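Side-chain contacts in GCN5-related N-acetyltransferase (Brucella melitensis biovar Abortus 2308, PDB 3TCV), which probably transfers an acetyl group from acetyl-CoA to an amine, perhaps the N-terminal serine or alanine of a protein, as a GCN5-related N-acetyltransferase: residues D96-F101 with I129-W134; L117-P122 with E165-N170. All blocks are in the same frame, centred on the assembly; numbering follows the deposited sequence. Where two conformers were deposited one is given.

Contact 1 (D96-F101 with I129-W134); sequences DDPLFF and IGSIYW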
loop_
_atom_site.group_PDB
_atom_site.type_symbol
_atom_site.label_atom_id
_atom_site.label_comp_id
_atom_site.label_asym_id
_atom_site.label_seq_id
_atom_site.Cartn_x
_atom_site.Cartn_y
_atom_site.Cartn_z
ATOM N N ASP B 96 1.937 -17.566 -5.804
ATOM C CA ASP B 96 3.261 -17.165 -5.297
ATOM C C ASP B 96 3.172 -15.892 -4.447
ATOM O O ASP B 96 4.073 -15.599 -3.664
ATOM C CB ASP B 96 4.278 -16.983 -6.434
ATOM C CG ASP B 96 4.678 -18.303 -7.092
ATOM O OD1 ASP B 96 5.242 -18.226 -8.196
ATOM O OD2 ASP B 96 4.446 -19.398 -6.528
ATOM N N ASP B 97 2.109 -15.124 -4.634
ATOM C CA ASP B 97 1.840 -13.972 -3.790
ATOM C C ASP B 97 0.331 -13.740 -3.785
ATOM O O ASP B 97 -0.212 -13.276 -4.787
ATOM C CB ASP B 97 2.574 -12.739 -4.330
ATOM C CG ASP B 97 2.514 -11.548 -3.370
ATOM O OD1 ASP B 97 1.622 -11.538 -2.489
ATOM O OD2 ASP B 97 3.346 -10.618 -3.537
ATOM N N PRO B 98 -0.355 -14.067 -2.678
ATOM C CA PRO B 98 0.211 -14.536 -1.418
ATOM C C PRO B 98 0.832 -15.917 -1.525
ATOM O O PRO B 98 0.339 -16.756 -2.288
ATOM C CB PRO B 98 -1.003 -14.601 -0.483
ATOM C CG PRO B 98 -2.056 -13.767 -1.133
ATOM C CD PRO B 98 -1.820 -13.951 -2.597
ATOM N N LEU B 99 1.855 -16.155 -0.716
ATOM C CA LEU B 99 2.489 -17.456 -0.584
ATOM C C LEU B 99 1.924 -18.122 0.656
ATOM O O LEU B 99 2.268 -17.757 1.796
ATOM C CB LEU B 99 4.009 -17.311 -0.469
ATOM C CG LEU B 99 4.845 -18.600 -0.548
ATOM C CD1 LEU B 99 4.705 -19.287 -1.904
ATOM C CD2 LEU B 99 6.313 -18.284 -0.275
ATOM N N PHE B 100 1.095 -19.132 0.439
ATOM C CA PHE B 100 0.344 -19.762 1.513
ATOM C C PHE B 100 1.050 -20.909 2.175
ATOM O O PHE B 100 1.731 -21.709 1.518
ATOM C CB PHE B 100 -1.029 -20.255 1.011
ATOM C CG PHE B 100 -2.051 -19.169 0.878
ATOM C CD1 PHE B 100 -2.893 -18.852 1.942
ATOM C CD2 PHE B 100 -2.193 -18.478 -0.308
ATOM C CE1 PHE B 100 -3.848 -17.862 1.822
ATOM C CE2 PHE B 100 -3.144 -17.480 -0.438
ATOM C CZ PHE B 100 -3.981 -17.177 0.628
ATOM N N PHE B 101 0.825 -20.992 3.486
ATOM C CA PHE B 101 1.277 -22.089 4.326
ATOM C C PHE B 101 0.130 -22.642 5.142
ATOM O O PHE B 101 -0.661 -21.880 5.722
ATOM C CB PHE B 101 2.372 -21.602 5.286
ATOM C CG PHE B 101 3.638 -21.227 4.587
ATOM C CD1 PHE B 101 4.743 -22.078 4.623
ATOM C CD2 PHE B 101 3.726 -20.047 3.847
ATOM C CE1 PHE B 101 5.903 -21.761 3.923
ATOM C CE2 PHE B 101 4.891 -19.730 3.155
ATOM C CZ PHE B 101 5.975 -20.582 3.197
ATOM N N ILE B 129 2.652 -10.284 6.608
ATOM C CA ILE B 129 1.973 -11.506 7.055
ATOM C C ILE B 129 0.477 -11.233 6.962
ATOM O O ILE B 129 -0.014 -10.349 7.613
ATOM C CB ILE B 129 2.364 -11.975 8.488
ATOM C CG1 ILE B 129 1.527 -13.210 8.837
ATOM C CG2 ILE B 129 2.235 -10.851 9.545
ATOM C CD1 ILE B 129 1.942 -13.951 10.093
ATOM N N GLY B 130 -0.236 -11.990 6.133
ATOM C CA GLY B 130 -1.679 -11.800 5.998
ATOM C C GLY B 130 -2.377 -13.098 5.611
ATOM O O GLY B 130 -1.813 -14.191 5.761
ATOM N N SER B 131 -3.604 -12.938 5.134
ATOM C CA SER B 131 -4.437 -14.077 4.782
ATOM C C SER B 131 -4.525 -15.056 5.972
ATOM O O SER B 131 -4.514 -16.255 5.770
ATOM C CB SER B 131 -3.858 -14.808 3.560
ATOM O OG SER B 131 -3.587 -13.918 2.469
ATOM N N ILE B 132 -4.578 -14.542 7.182
ATOM C CA ILE B 132 -4.519 -15.394 8.387
ATOM C C ILE B 132 -5.880 -15.985 8.740
ATOM O O ILE B 132 -6.857 -15.264 8.912
ATOM C CB ILE B 132 -4.018 -14.577 9.613
ATOM C CG1 ILE B 132 -2.570 -14.120 9.383
ATOM C CG2 ILE B 132 -4.153 -15.405 10.904
ATOM C CD1 ILE B 132 -2.066 -13.148 10.445
ATOM N N TYR B 133 -5.938 -17.311 8.843
ATOM C CA TYR B 133 -7.044 -17.972 9.503
ATOM C C TYR B 133 -6.459 -18.977 10.480
ATOM O O TYR B 133 -5.875 -19.981 10.061
ATOM C CB TYR B 133 -7.982 -18.702 8.523
ATOM C CG TYR B 133 -8.982 -19.549 9.261
ATOM C CD1 TYR B 133 -9.834 -18.970 10.197
ATOM C CD2 TYR B 133 -9.073 -20.917 9.062
ATOM C CE1 TYR B 133 -10.737 -19.728 10.930
ATOM C CE2 TYR B 133 -9.988 -21.692 9.791
ATOM C CZ TYR B 133 -10.815 -21.091 10.712
ATOM O OH TYR B 133 -11.745 -21.811 11.456
ATOM N N TRP B 134 -6.620 -18.679 11.773
ATOM C CA TRP B 134 -6.203 -19.564 12.847
ATOM C C TRP B 134 -7.434 -20.083 13.543
ATOM O O TRP B 134 -8.106 -19.366 14.284
ATOM C CB TRP B 134 -5.295 -18.827 13.821
ATOM C CG TRP B 134 -3.970 -18.385 13.256
ATOM C CD1 TRP B 134 -3.214 -18.981 12.261
ATOM C CD2 TRP B 134 -3.177 -17.236 13.708
ATOM N NE1 TRP B 134 -2.057 -18.275 12.040
ATOM C CE2 TRP B 134 -1.963 -17.234 12.902
ATOM C CE3 TRP B 134 -3.366 -16.240 14.649
ATOM C CZ2 TRP B 134 -1.007 -16.250 13.031
ATOM C CZ3 TRP B 134 -2.388 -15.248 14.775
ATOM C CH2 TRP B 134 -1.239 -15.257 13.981
#

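Contact 2 (L117-P122 with E165-N170); sequences LMRIDP and EWECHN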
loop_
_atom_site.group_PDB
_atom_site.type_symbol
_atom_site.label_atom_id
_atom_site.label_comp_id
_atom_site.label_asym_id
_atom_site.label_seq_id
_atom_site.Cartn_x
_atom_site.Cartn_y
_atom_site.Cartn_z
ATOM N N LEU B 117 2.713 -15.171 3.468
ATOM C CA LEU B 117 3.584 -14.034 3.196
ATOM C C LEU B 117 3.091 -13.431 1.894
ATOM O O LEU B 117 2.854 -14.168 0.914
ATOM C CB LEU B 117 5.048 -14.474 3.087
ATOM C CG LEU B 117 5.674 -14.985 4.401
ATOM C CD1 LEU B 117 7.039 -15.608 4.131
ATOM C CD2 LEU B 117 5.771 -13.857 5.448
ATOM N N MET B 118 2.871 -12.124 1.885
ATOM C CA MET B 118 2.207 -11.481 0.754
ATOM C C MET B 118 2.668 -10.055 0.562
ATOM O O MET B 118 3.367 -9.514 1.393
ATOM C CB MET B 118 0.681 -11.522 0.938
ATOM C CG MET B 118 0.159 -10.802 2.170
ATOM S SD MET B 118 -1.604 -11.148 2.433
ATOM C CE MET B 118 -2.272 -9.956 1.276
ATOM N N ARG B 119 2.232 -9.448 -0.531
ATOM C CA ARG B 119 2.679 -8.119 -0.927
ATOM C C ARG B 119 4.194 -8.049 -0.807
ATOM O O ARG B 119 4.771 -7.147 -0.186
ATOM C CB ARG B 119 1.937 -7.052 -0.131
ATOM C CG ARG B 119 0.426 -7.110 -0.440
ATOM C CD ARG B 119 -0.414 -6.096 0.309
ATOM N NE ARG B 119 0.181 -4.801 0.147
ATOM C CZ ARG B 119 1.026 -4.239 1.012
ATOM N NH1 ARG B 119 1.318 -4.840 2.158
ATOM N NH2 ARG B 119 1.571 -3.056 0.722
ATOM N N ILE B 120 4.816 -9.030 -1.458
ATOM C CA ILE B 120 6.236 -9.283 -1.369
ATOM C C ILE B 120 6.994 -8.231 -2.211
ATOM O O ILE B 120 6.693 -8.036 -3.405
ATOM C CB ILE B 120 6.553 -10.732 -1.832
ATOM C CG1 ILE B 120 5.764 -11.774 -1.006
ATOM C CG2 ILE B 120 8.052 -11.004 -1.722
ATOM C CD1 ILE B 120 5.665 -13.155 -1.659
ATOM N N ASP B 121 7.924 -7.511 -1.572
ATOM C CA ASP B 121 8.717 -6.469 -2.233
ATOM C C ASP B 121 10.183 -6.706 -1.921
ATOM O O ASP B 121 10.740 -6.077 -1.028
ATOM C CB ASP B 121 8.315 -5.083 -1.761
ATOM C CG ASP B 121 9.104 -3.971 -2.460
ATOM O OD1 ASP B 121 9.980 -4.287 -3.299
ATOM O OD2 ASP B 121 8.852 -2.788 -2.167
ATOM N N PRO B 122 10.817 -7.625 -2.661
ATOM C CA PRO B 122 12.240 -7.914 -2.451
ATOM C C PRO B 122 13.156 -6.703 -2.676
ATOM O O PRO B 122 14.136 -6.548 -1.962
ATOM C CB PRO B 122 12.523 -8.999 -3.495
ATOM C CG PRO B 122 11.214 -9.642 -3.727
ATOM C CD PRO B 122 10.223 -8.526 -3.673
ATOM N N GLU B 165 4.914 -6.154 7.714
ATOM C CA GLU B 165 3.650 -5.457 7.851
ATOM C C GLU B 165 2.508 -6.335 8.322
ATOM O O GLU B 165 2.444 -7.537 7.993
ATOM C CB GLU B 165 3.227 -4.852 6.502
ATOM C CG GLU B 165 4.172 -3.829 5.910
ATOM C CD GLU B 165 3.858 -3.459 4.480
ATOM O OE1 GLU B 165 4.083 -2.286 4.163
ATOM O OE2 GLU B 165 3.436 -4.338 3.662
ATOM N N TRP B 166 1.565 -5.686 9.001
ATOM C CA TRP B 166 0.255 -6.236 9.367
ATOM C C TRP B 166 -0.796 -5.227 8.960
ATOM O O TRP B 166 -0.648 -4.044 9.208
ATOM C CB TRP B 166 0.210 -6.450 10.866
ATOM C CG TRP B 166 -1.041 -7.080 11.424
ATOM C CD1 TRP B 166 -2.301 -6.516 11.576
ATOM C CD2 TRP B 166 -1.141 -8.412 12.036
ATOM N NE1 TRP B 166 -3.168 -7.415 12.184
ATOM C CE2 TRP B 166 -2.524 -8.572 12.462
ATOM C CE3 TRP B 166 -0.260 -9.484 12.200
ATOM C CZ2 TRP B 166 -2.976 -9.750 13.070
ATOM C CZ3 TRP B 166 -0.732 -10.651 12.807
ATOM C CH2 TRP B 166 -2.054 -10.777 13.235
ATOM N N GLU B 167 -1.843 -5.668 8.267
ATOM C CA GLU B 167 -2.977 -4.785 7.958
ATOM C C GLU B 167 -4.257 -5.560 8.214
ATOM O O GLU B 167 -4.325 -6.799 8.004
ATOM C CB GLU B 167 -2.945 -4.251 6.511
ATOM C CG GLU B 167 -2.620 -5.294 5.449
ATOM C CD GLU B 167 -3.188 -5.021 4.066
ATOM O OE1 GLU B 167 -2.585 -5.551 3.089
ATOM O OE2 GLU B 167 -4.231 -4.339 3.929
ATOM N N CYS B 168 -5.246 -4.848 8.695
ATOM C CA CYS B 168 -6.558 -5.400 8.958
ATOM C C CYS B 168 -7.620 -4.304 8.864
ATOM O O CYS B 168 -7.313 -3.118 8.812
ATOM C CB CYS B 168 -6.587 -6.033 10.368
ATOM S SG CYS B 168 -6.285 -4.882 11.735
ATOM N N HIS B 169 -8.879 -4.721 8.795
ATOM C CA HIS B 169 -10.000 -3.808 8.900
ATOM C C HIS B 169 -9.843 -3.060 10.191
ATOM O O HIS B 169 -9.574 -3.671 11.263
ATOM C CB HIS B 169 -11.302 -4.628 8.875
ATOM C CG HIS B 169 -12.536 -3.864 8.449
ATOM N ND1 HIS B 169 -12.974 -2.780 9.095
ATOM C CD2 HIS B 169 -13.460 -4.115 7.436
ATOM C CE1 HIS B 169 -14.105 -2.332 8.513
ATOM N NE2 HIS B 169 -14.404 -3.152 7.504
ATOM N N ASN B 170 -10.026 -1.756 10.149
ATOM C CA ASN B 170 -9.928 -0.966 11.331
ATOM C C ASN B 170 -10.997 -1.344 12.384
ATOM O O ASN B 170 -10.779 -1.145 13.565
ATOM C CB ASN B 170 -10.042 0.492 10.985
ATOM C CG ASN B 170 -9.699 1.374 12.138
ATOM O OD1 ASN B 170 -8.623 1.217 12.748
ATOM N ND2 ASN B 170 -10.576 2.318 12.445
HETATM O O HOH W 1 3.617 -1.279 1.660
HETATM O O HOH W 2 4.750 -4.961 1.245
#

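Contact 1 (D96-F101 with I129-W134)
P98 and S131 mark the closest approach of the two backbones, their CA atoms 7.8 Å apart, with strand 110-121 lying between strands 99-105 and 126-134 in the sheet, so that side chains alone bridge the gap. At S131 the second strand turns a corner, with phi and psi both positive, and its CB points at the 96-101 segment. The CB of S131 lies 3.5 Å from CE1 of F100, approaching the ring obliquely, in a CH-to-aromatic van der Waals contact. F100 reaches this carbon with the far end of its ring, because a chi1 of -78° sets CG beside the backbone N. P98, after a cis peptide bond, directs its CB toward the serine. In one of two conformers of S131, OG sits between the far end of the F100 ring and CG of P98, 3.9 Å from the latter. The corner falls where strand 126-134 parts from its parallel neighbour 163-169, consistent with the splayed pair of GNAT folds, between which acetyl-CoA binds in relatives. M118 of the intervening strand also touches S131, and P98 touches A116 there. Beyond the ring, F100 meets W88 of helix 82-94 edge-to-face, which joins this patch of the sheet to the helix.

Contact 2 (L117-P122 with E165-N170)
R119 and E165 form a salt bridge, NH1 of the arginine donating to OE2 of the glutamate at 2.6 Å. The N-H...O angle is 153°, and OE2 is met from above the carboxylate plane, 35° out of it. The two side chains cross at about a right angle, yet their guanidinium and carboxylate planes are only 20° apart. Two waters extend the pairing: one accepts from R119 NH2 and donates to E165 OE1 at 2.7 Å, while the other donates both to E165 OE2 and to the backbone O of R119. CD of R119 lies 3.6 Å from OE1 of E167, and the bend at chi3 just beyond it turns the guanidinium toward E165. The E167 carboxylate stands nearly perpendicular to the guanidinium and acts on it through charge alone, with NH1 4.1 Å from OE1; its OE2 is salt-bridged to R201. Farther out, E128 is a second salt-bridge partner of R119 NH1, and D97 accepts from the backbone N of R119. F190 of the second subunit packs on E165, whose backbone still pairs with I129 before the GNAT strands splay. Three acidic groups thus gather round R119, while R163, paired with E165 OE1, and R201 would be expected to offset the excess negative charge.

The centres of contacts 1 and 2 lie about 9 Å apart in one mixed sheet within the GNAT domain, where strands 99-105, 110-121, 126-134 and 163-169 stand side by side in that order. Along the chain the four segments alternate between the contacts. In the sheet, each contact links strands that are next but one. The contacts touch through L99 N and L117 O, 2.8 Å apart in a probable backbone hydrogen bond, and through S131 OG, which packs 3.4 Å from SD of M118. Strand 163-169 comes after helix 142-158 and runs parallel to strand 126-134, whereas the other three are antiparallel neighbours. Contact 1 spans this antiparallel part, while contact 2 reaches across 126-134 to 163-169.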